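HcgB (Methanococcus maripaludis, PDB 5D5P) probably catalyses the guanylylation of a pyridinol precursor, with GTP as donor, during biosynthesis of the iron-guanylylpyridinol cofactor of [Fe]-hydrogenase. Local coordinates at the interface of chains A and B. Numbering follows the deposited sequence. Chains: chain A/B, HcgB.

The interface of chains A and B. Residues chain A 3, 7, 30, 121-123; chain B 105-107, 109.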
loop_
_atom_site.group_PDB
_atom_site.type_symbol
_atom_site.label_atom_id
_atom_site.label_comp_id
_atom_site.label_asym_id
_atom_site.label_seq_id
_atom_site.Cartn_x
_atom_site.Cartn_y
_atom_site.Cartn_z
ATOM N N ILE A 3 -15.217 5.100 -13.349
ATOM C CA ILE A 3 -14.153 4.109 -13.245
ATOM C C ILE A 3 -14.519 2.736 -13.814
ATOM O O ILE A 3 -13.615 2.015 -14.214
ATOM C CB ILE A 3 -13.613 3.964 -11.791
ATOM C CG1 ILE A 3 -14.687 3.554 -10.801
ATOM C CG2 ILE A 3 -12.935 5.276 -11.345
ATOM C CD1 ILE A 3 -14.093 3.247 -9.454
ATOM N N ILE A 7 -11.807 1.031 -16.100
ATOM C CA ILE A 7 -11.356 -0.303 -15.738
ATOM C C ILE A 7 -11.590 -1.302 -16.868
ATOM O O ILE A 7 -10.685 -2.049 -17.230
ATOM C CB ILE A 7 -12.043 -0.802 -14.446
ATOM C CG1 ILE A 7 -11.552 0.025 -13.262
ATOM C CG2 ILE A 7 -11.779 -2.265 -14.253
ATOM C CD1 ILE A 7 -12.323 -0.222 -11.980
ATOM N N ILE A 30 -10.825 8.913 -11.429
ATOM C CA ILE A 30 -10.559 8.843 -9.991
ATOM C C ILE A 30 -10.909 10.186 -9.315
ATOM O O ILE A 30 -11.552 10.231 -8.250
ATOM C CB ILE A 30 -9.082 8.470 -9.727
ATOM C CG1 ILE A 30 -8.845 6.989 -10.064
ATOM C CG2 ILE A 30 -8.722 8.729 -8.246
ATOM C CD1 ILE A 30 -7.349 6.577 -10.105
ATOM N N ARG A 121 -12.883 -0.788 -4.336
ATOM C CA ARG A 121 -11.760 -0.566 -5.254
ATOM C C ARG A 121 -10.837 0.517 -4.743
ATOM O O ARG A 121 -11.287 1.531 -4.231
ATOM C CB ARG A 121 -12.273 -0.196 -6.647
ATOM C CG ARG A 121 -13.076 -1.308 -7.246
ATOM C CD ARG A 121 -13.663 -0.944 -8.614
ATOM N NE ARG A 121 -14.749 0.016 -8.468
ATOM C CZ ARG A 121 -15.760 0.160 -9.326
ATOM N NH1 ARG A 121 -15.817 -0.560 -10.466
ATOM N NH2 ARG A 121 -16.718 1.046 -9.056
ATOM N N ILE A 122 -9.533 0.302 -4.912
ATOM C CA ILE A 122 -8.561 1.228 -4.343
ATOM C C ILE A 122 -8.203 2.326 -5.338
ATOM O O ILE A 122 -7.732 2.039 -6.432
ATOM C CB ILE A 122 -7.287 0.471 -3.927
ATOM C CG1 ILE A 122 -7.619 -0.461 -2.763
ATOM C CG2 ILE A 122 -6.175 1.451 -3.515
ATOM C CD1 ILE A 122 -6.544 -1.520 -2.561
ATOM N N LEU A 123 -8.414 3.585 -4.941
ATOM C CA LEU A 123 -8.228 4.713 -5.850
ATOM C C LEU A 123 -6.846 5.353 -5.704
ATOM O O LEU A 123 -6.231 5.755 -6.671
ATOM C CB LEU A 123 -9.317 5.768 -5.610
ATOM C CG LEU A 123 -10.747 5.240 -5.631
ATOM C CD1 LEU A 123 -11.695 6.402 -5.441
ATOM C CD2 LEU A 123 -11.028 4.592 -6.993
ATOM N N GLY B 105 -3.791 -0.077 -7.095
ATOM C CA GLY B 105 -5.204 -0.417 -7.100
ATOM C C GLY B 105 -5.729 -0.397 -8.525
ATOM O O GLY B 105 -5.181 -1.087 -9.407
ATOM N N ILE B 106 -6.768 0.396 -8.778
ATOM C CA ILE B 106 -7.348 0.460 -10.115
ATOM C C ILE B 106 -6.432 1.216 -11.083
ATOM O O ILE B 106 -5.494 1.862 -10.664
ATOM C CB ILE B 106 -8.721 1.145 -10.095
ATOM C CG1 ILE B 106 -8.590 2.632 -9.780
ATOM C CG2 ILE B 106 -9.611 0.490 -9.058
ATOM C CD1 ILE B 106 -9.834 3.422 -10.191
ATOM N N PRO B 107 -6.693 1.114 -12.386
ATOM C CA PRO B 107 -5.938 1.949 -13.334
ATOM C C PRO B 107 -5.956 3.433 -12.956
ATOM O O PRO B 107 -7.025 4.006 -12.722
ATOM C CB PRO B 107 -6.672 1.718 -14.646
ATOM C CG PRO B 107 -7.211 0.324 -14.514
ATOM C CD PRO B 107 -7.610 0.185 -13.080
ATOM N N SER B 109 -4.208 4.593 -10.244
ATOM C CA SER B 109 -3.886 4.706 -8.831
ATOM C C SER B 109 -2.386 4.729 -8.557
ATOM O O SER B 109 -1.963 4.761 -7.390
ATOM C CB SER B 109 -4.509 3.530 -8.062
ATOM O OG SER B 109 -4.019 2.285 -8.555
#
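B:Ile106 meets chain A with CG1 held between its own backbone N and carbonyl carbon (chi1 69°) and CG2 anti to that carbonyl carbon. This aims the two branches apart: CD1, at the end of the extended CG1 branch, runs in toward A:Ile3, A:Ile30 and A:Leu123, while CG2 turns to A:Arg121 and A:Ile7. The methyl B:Ile106 CD1 lies 3.6 Å from CD2 of A:Leu123, whose side chain passes it at a slant. A:Ile30 reaches in from helix 24-35, tip to tip with B:Ile106, its CG1 3.7 Å from B:Ile106 CD1. A:Ile3 crosses at about a right angle, with CG2 3.8 Å from B:Ile106 CD1. On the other branch, B:Ile106 CG2 packs 3.7 Å from CB of A:Arg121, so the aliphatic root of the arginine does the touching; the guanidinium extends away and has A:Ile3 CD1 over one face, near its rim. A:Ile7 comes in crosswise from helix 3-15, its CD1 beside CG2 of B:Ile106 and its CG1 3.9 Å from CD of B:Pro107.

Behind the side chain, the backbone probably helps set how far the residue enters. B:Ile106 N donates to A:Ile122 O at 3.0 Å, nearly straight (173° at H) and close to the carbonyl axis, at the start of strand 122-128. On its own side the turn is tied by B:Ser109: OG accepts from B:Gly105 N at 2.8 Å and donates to B:Ile106 O at 2.6 Å, in the carbonyl plane on a lone pair. That second shell probably steadies the segment carrying the isoleucine. An alanine in place of B:Ile106 would probably open a gap between A:Ile3, A:Ile30 and A:Leu123 and strip A:Arg121 CB and A:Ile7 CD1 of their apolar partner.

Because the interface of the deposited pair is two-fold symmetric, the same plug recurs with the chains exchanged. Each subunit thus seats an isoleucine between the N-terminal helices and a strand of its mate, which would help hold the pair together if it is the biological dimer.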